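Long-range contact in endoglucanase CEL5A (Eubacterium cellulosolvens, PDB 4AFD), which probably binds beta-glucan chains such as xyloglucan through its N-terminal, noncatalytic family 65 carbohydrate-binding module, holding the endoglucanase at its substrate: residues Ala62-Gly67 and Asp104-Gly109. Numbering follows the deposited sequence.
Sequences ARWEHG and DLDYIG. With BGC (beta-D-glucopyranose), chain B.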
# COMPACT_ATOMS: atom_id res chain seq x y z
N ALA A 62 0.49 -1.84 -8.47
CA ALA A 62 1.13 -2.54 -9.57
C ALA A 62 0.13 -2.83 -10.64
O ALA A 62 -1.10 -3.08 -10.38
CB ALA A 62 1.88 -3.78 -9.10
N ARG A 63 0.60 -2.86 -11.89
CA ARG A 63 -0.13 -3.35 -13.08
C ARG A 63 0.69 -4.41 -13.69
O ARG A 63 1.91 -4.17 -13.97
CB ARG A 63 -0.35 -2.22 -14.05
CG ARG A 63 -1.13 -2.64 -15.31
CD ARG A 63 -1.26 -1.53 -16.32
NE ARG A 63 0.07 -1.25 -16.95
CZ ARG A 63 0.29 -0.18 -17.71
NH1 ARG A 63 -0.56 0.82 -17.80
NH2 ARG A 63 1.46 -0.07 -18.31
N TRP A 64 0.21 -5.61 -13.91
CA TRP A 64 1.01 -6.66 -14.60
C TRP A 64 1.14 -6.34 -16.06
O TRP A 64 0.29 -5.72 -16.64
CB TRP A 64 0.35 -8.06 -14.35
CG TRP A 64 -0.07 -8.27 -12.92
CD1 TRP A 64 -1.28 -8.85 -12.49
CD2 TRP A 64 0.69 -8.05 -11.72
NE1 TRP A 64 -1.26 -8.94 -11.12
CE2 TRP A 64 -0.14 -8.47 -10.59
CE3 TRP A 64 1.95 -7.49 -11.43
CZ2 TRP A 64 0.29 -8.31 -9.26
CZ3 TRP A 64 2.34 -7.43 -10.02
CH2 TRP A 64 1.53 -7.81 -9.01
N GLU A 65 2.23 -6.82 -16.65
CA GLU A 65 2.42 -6.66 -18.10
C GLU A 65 1.23 -7.32 -18.84
O GLU A 65 0.75 -8.40 -18.49
CB GLU A 65 3.78 -7.28 -18.52
CG GLU A 65 4.12 -7.01 -19.98
CD GLU A 65 5.50 -7.53 -20.33
OE1 GLU A 65 6.43 -7.61 -19.48
OE2 GLU A 65 5.67 -7.84 -21.55
N HIS A 66 0.76 -6.66 -19.85
CA HIS A 66 -0.39 -7.19 -20.67
C HIS A 66 -0.10 -6.66 -22.07
O HIS A 66 -0.12 -5.42 -22.31
CB HIS A 66 -1.77 -6.68 -20.18
CG HIS A 66 -2.11 -6.81 -18.64
ND1 HIS A 66 -2.44 -8.00 -18.00
CD2 HIS A 66 -2.33 -5.78 -17.68
CE1 HIS A 66 -2.70 -7.73 -16.63
NE2 HIS A 66 -2.62 -6.36 -16.45
N GLY A 67 0.08 -7.52 -23.08
CA GLY A 67 0.31 -7.01 -24.46
C GLY A 67 1.53 -6.11 -24.55
O GLY A 67 2.59 -6.43 -23.98
N ASP A 104 -6.69 0.27 -14.84
CA ASP A 104 -5.95 -0.95 -15.16
C ASP A 104 -5.16 -1.41 -13.92
O ASP A 104 -4.22 -2.26 -14.12
CB ASP A 104 -5.04 -0.70 -16.38
CG ASP A 104 -4.10 0.52 -16.14
OD1 ASP A 104 -4.03 1.09 -15.03
OD2 ASP A 104 -3.42 0.89 -17.14
N LEU A 105 -5.47 -0.98 -12.75
CA LEU A 105 -4.70 -1.36 -11.52
C LEU A 105 -4.90 -2.80 -11.13
O LEU A 105 -6.10 -3.18 -10.83
CB LEU A 105 -5.12 -0.42 -10.43
CG LEU A 105 -4.40 -0.62 -9.07
CD1 LEU A 105 -2.87 -0.38 -9.12
CD2 LEU A 105 -5.03 0.22 -8.01
N ASP A 106 -3.88 -3.62 -11.08
CA ASP A 106 -4.01 -5.04 -10.67
C ASP A 106 -3.84 -5.31 -9.24
O ASP A 106 -4.35 -6.34 -8.72
CB ASP A 106 -3.02 -5.90 -11.50
CG ASP A 106 -3.37 -6.02 -12.87
OD1 ASP A 106 -4.56 -6.40 -13.20
OD2 ASP A 106 -2.61 -5.74 -13.83
N TYR A 107 -3.08 -4.51 -8.49
CA TYR A 107 -2.60 -4.91 -7.15
C TYR A 107 -2.29 -3.71 -6.27
O TYR A 107 -1.63 -2.74 -6.77
CB TYR A 107 -1.28 -5.75 -7.37
CG TYR A 107 -0.61 -6.17 -6.11
CD1 TYR A 107 -1.08 -7.25 -5.36
CD2 TYR A 107 0.54 -5.53 -5.66
CE1 TYR A 107 -0.46 -7.65 -4.24
CE2 TYR A 107 1.19 -5.93 -4.53
CZ TYR A 107 0.70 -6.98 -3.80
OH TYR A 107 1.36 -7.37 -2.67
N ILE A 108 -2.68 -3.78 -5.02
CA ILE A 108 -2.28 -2.85 -3.98
C ILE A 108 -1.72 -3.65 -2.86
O ILE A 108 -2.35 -4.64 -2.40
CB ILE A 108 -3.49 -2.03 -3.48
CG1 ILE A 108 -4.08 -1.17 -4.64
CG2 ILE A 108 -3.09 -1.16 -2.28
CD1 ILE A 108 -5.44 -0.59 -4.27
N GLY A 109 -0.47 -3.38 -2.39
CA GLY A 109 0.10 -4.14 -1.28
C GLY A 109 0.81 -3.25 -0.29
O GLY A 109 1.47 -2.24 -0.71
C2 BGC B . 2.08 -11.50 -9.49
C3 BGC B . 1.29 -12.42 -10.44
C4 BGC B . 1.36 -11.80 -11.85
C5 BGC B . 2.90 -11.85 -12.22
C6 BGC B . 3.34 -11.46 -13.69
C1 BGC B . 3.55 -11.31 -10.04
O2 BGC B . 2.13 -12.14 -8.23
O3 BGC B . -0.06 -12.47 -10.09
O4 BGC B . 0.62 -12.58 -12.76
O5 BGC B . 3.52 -10.89 -11.40
O6 BGC B . 2.20 -11.25 -14.49
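D106 meets A62, W64 and H66, at the point where strands 57-63 and 107-112 part. Its carboxylate oxygen OD2 takes two hydrogen bonds. The backbone N of W64 reaches OD2 on the anti side at 2.8 Å. H66 NE2 comes in at about a right angle to that bond, 2.7 Å from OD2, and uses the syn lone pair. The carboxylate lies near the imidazole's edge, its plane turned 67° from the ring. D106 has CG anti to its carbonyl carbon (chi1 -70°), which turns the carboxylate toward W64 N and the H66 ring.

The backbone of D106 is also engaged. D106 N donates to A62 O at 2.9 Å, and Y107 N adds a weak bond to the same oxygen. A62 N donates to Y107 O. D106 and Y107 thus both face A62, a classic beta bulge in this antiparallel four-stranded sheet. The A62 methyl rests near Y107 CD2, while Y107 OH is bonded to E30.

W64 lies between protein and sugar. D106 CB makes a CH-pi contact under one face, 3.7 Å from the centroid of the five-membered ring. Glucose packs on the opposite face, with its C2 3.7 Å from W64 CZ2. Y107 CB touches CZ2 as well, and the two aromatic rings meet obliquely. With an alanine here, this glucose would probably lose the indole face it packs on, and D106 CB its cover.

R63 runs its chain past D104. Its NH1 forms a salt bridge with D104 OD2 at 2.9 Å, and its NH2 bonds P70 O. D104 OD1 is held by Y97 OH.

The chemistry implies a supported sugar platform: D106 fixes the W64 backbone through OD2 and backs the indole with its CB. The carboxylate would probably also favour a protonated H66.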